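Local coordinates for protein kunitz-type serine protease inhibitor homolog calcicludine (Dendroaspis angusticeps, PDB 5YV7) that blocks L-type calcium channels as a mamba-venom toxin built on the Kunitz protease-inhibitor fold, at residues W1-C7 with K56-K60. Numbering follows the deposited sequence.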
loop_
_atom_site.group_PDB
_atom_site.type_symbol
_atom_site.label_atom_id
_atom_site.label_comp_id
_atom_site.label_asym_id
_atom_site.label_seq_id
_atom_site.Cartn_x
_atom_site.Cartn_y
_atom_site.Cartn_z
ATOM N N TRP A 1 6.523 12.452 13.416
ATOM C CA TRP A 1 5.493 11.579 12.861
ATOM C C TRP A 1 5.990 10.151 12.651
ATOM O O TRP A 1 7.093 9.928 12.142
ATOM C CB TRP A 1 4.965 12.120 11.526
ATOM C CG TRP A 1 4.102 11.110 10.804
ATOM C CD1 TRP A 1 4.519 10.180 9.887
ATOM C CD2 TRP A 1 2.687 10.908 10.962
ATOM N NE1 TRP A 1 3.456 9.425 9.465
ATOM C CE2 TRP A 1 2.319 9.844 10.109
ATOM C CE3 TRP A 1 1.697 11.523 11.738
ATOM C CZ2 TRP A 1 0.998 9.379 10.008
ATOM C CZ3 TRP A 1 0.386 11.063 11.640
ATOM C CH2 TRP A 1 0.049 10.002 10.778
ATOM N N GLN A 2 5.152 9.190 13.039
ATOM C CA GLN A 2 5.327 7.781 12.733
ATOM C C GLN A 2 4.087 7.253 12.023
ATOM O O GLN A 2 2.965 7.603 12.402
ATOM C CB GLN A 2 5.573 6.952 14.003
ATOM C CG GLN A 2 6.760 7.399 14.825
ATOM C CD GLN A 2 6.847 6.640 16.139
ATOM O OE1 GLN A 2 5.955 6.736 16.988
ATOM N NE2 GLN A 2 7.924 5.873 16.310
ATOM N N PRO A 3 4.250 6.428 10.994
ATOM C CA PRO A 3 3.084 5.874 10.280
ATOM C C PRO A 3 2.374 4.820 11.113
ATOM O O PRO A 3 2.987 4.197 11.991
ATOM C CB PRO A 3 3.709 5.258 9.023
ATOM C CG PRO A 3 5.081 4.897 9.437
ATOM C CD PRO A 3 5.522 5.991 10.394
ATOM N N PRO A 4 1.081 4.610 10.870
ATOM C CA PRO A 4 0.366 3.497 11.510
ATOM C C PRO A 4 0.884 2.149 11.023
ATOM O O PRO A 4 1.590 2.050 10.016
ATOM C CB PRO A 4 -1.090 3.717 11.094
ATOM C CG PRO A 4 -1.007 4.495 9.810
ATOM C CD PRO A 4 0.214 5.379 9.960
ATOM N N TRP A 5 0.483 1.096 11.753
ATOM C CA TRP A 5 1.118 -0.214 11.617
ATOM C C TRP A 5 0.952 -0.781 10.210
ATOM O O TRP A 5 1.873 -1.409 9.669
ATOM C CB TRP A 5 0.541 -1.190 12.648
ATOM C CG TRP A 5 -0.888 -1.582 12.346
ATOM C CD1 TRP A 5 -2.022 -0.914 12.727
ATOM C CD2 TRP A 5 -1.330 -2.706 11.567
ATOM N NE1 TRP A 5 -3.135 -1.554 12.242
ATOM C CE2 TRP A 5 -2.741 -2.656 11.527
ATOM C CE3 TRP A 5 -0.672 -3.745 10.899
ATOM C CZ2 TRP A 5 -3.512 -3.619 10.847
ATOM C CZ3 TRP A 5 -1.443 -4.712 10.216
ATOM C CH2 TRP A 5 -2.844 -4.632 10.194
ATOM N N TYR A 6 -0.221 -0.593 9.604
ATOM C CA TYR A 6 -0.465 -1.238 8.325
ATOM C C TYR A 6 0.398 -0.651 7.219
ATOM O O TYR A 6 0.648 -1.338 6.222
ATOM C CB TYR A 6 -1.941 -1.154 7.955
ATOM C CG TYR A 6 -2.574 0.210 8.081
ATOM C CD1 TYR A 6 -2.579 1.093 7.010
ATOM C CD2 TYR A 6 -3.205 0.599 9.260
ATOM C CE1 TYR A 6 -3.175 2.335 7.112
ATOM C CE2 TYR A 6 -3.809 1.835 9.371
ATOM C CZ TYR A 6 -3.793 2.703 8.293
ATOM O OH TYR A 6 -4.388 3.943 8.390
ATOM N N CYS A 7 0.884 0.583 7.390
ATOM C CA CYS A 7 1.803 1.182 6.431
ATOM C C CYS A 7 3.190 0.555 6.481
ATOM O O CYS A 7 4.002 0.810 5.584
ATOM C CB CYS A 7 1.895 2.690 6.678
ATOM S SG CYS A 7 0.296 3.515 6.534
ATOM N N LYS A 56 -3.232 8.387 5.027
ATOM C CA LYS A 56 -3.177 7.431 6.125
ATOM C C LYS A 56 -1.752 7.206 6.613
ATOM O O LYS A 56 -1.517 7.136 7.820
ATOM C CB LYS A 56 -3.818 6.107 5.696
ATOM C CG LYS A 56 -5.320 6.220 5.450
ATOM C CD LYS A 56 -6.014 4.876 5.525
ATOM C CE LYS A 56 -7.237 4.810 4.605
ATOM N NZ LYS A 56 -7.725 3.406 4.417
ATOM N N CYS A 57 -0.789 7.101 5.704
ATOM C CA CYS A 57 0.561 6.708 6.090
ATOM C C CYS A 57 1.455 7.893 6.426
ATOM O O CYS A 57 2.379 7.747 7.236
ATOM C CB CYS A 57 1.202 5.877 4.974
ATOM S SG CYS A 57 0.314 4.337 4.683
ATOM N N LEU A 58 1.221 9.057 5.815
ATOM C CA LEU A 58 1.993 10.238 6.156
ATOM C C LEU A 58 1.234 11.202 7.059
ATOM O O LEU A 58 1.860 12.060 7.685
ATOM C CB LEU A 58 2.445 10.964 4.881
ATOM C CG LEU A 58 3.481 10.196 4.056
ATOM C CD1 LEU A 58 3.772 10.898 2.733
ATOM C CD2 LEU A 58 4.756 10.007 4.839
ATOM N N GLY A 59 -0.083 11.059 7.164
ATOM C CA GLY A 59 -0.864 12.031 7.892
ATOM C C GLY A 59 -1.207 13.261 7.093
ATOM O O GLY A 59 -1.629 14.265 7.673
ATOM N N LYS A 60 -1.047 13.218 5.774
ATOM C CA LYS A 60 -1.325 14.379 4.948
ATOM C C LYS A 60 -2.785 14.799 5.034
ATOM O O LYS A 60 -3.078 15.998 5.100
ATOM C CB LYS A 60 -0.952 14.115 3.495
ATOM C CG LYS A 60 -1.171 15.319 2.613
ATOM C CD LYS A 60 -0.609 15.116 1.219
ATOM C CE LYS A 60 -1.015 16.267 0.324
ATOM N NZ LYS A 60 -0.652 15.959 -1.065
ATOM O OXT LYS A 60 -3.688 13.958 5.039
#
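Residues 1-4 run extended past the last turn of helix 50-58, with the CA atoms of Pro3 and Cys57 5.0 Å apart; residues 5-7 then take helical phi/psi, and Cys7 N donates a hydrogen bond to Pro4 O (3.1 Å), closing a turn. In 56-60, helical phi/psi give way at Gly59, whose phi is positive. A disulfide, Cys7 SG to Cys57 SG (2.0 Å, chi3 -83°), ties the turn to the helix. It is the link between the two chain ends characteristic of the Kunitz/BPTI fold, and here Phe25 of strand 20-26 packs against both cysteines. Trp1 lies over residues 56-59: its NE1 donates a hydrogen bond to Cys57 O (3.0 Å), and Gly59 CA sits over its six-membered ring in a CH-pi contact, 4.0 Å from the centroid. A beta carbon on Gly59 would clash with Trp1 CZ3 and crowd the preceding carbonyl. Pro3 CB and Pro4 CD rest on backbone carbonyls, each at 3.3 Å, from Cys57 O and Lys56 O respectively. Tyr6 OH lies 3.4 Å from Lys56 CD, in van der Waals contact with the aliphatic chain, while Lys56 NZ forms a salt bridge with Glu52.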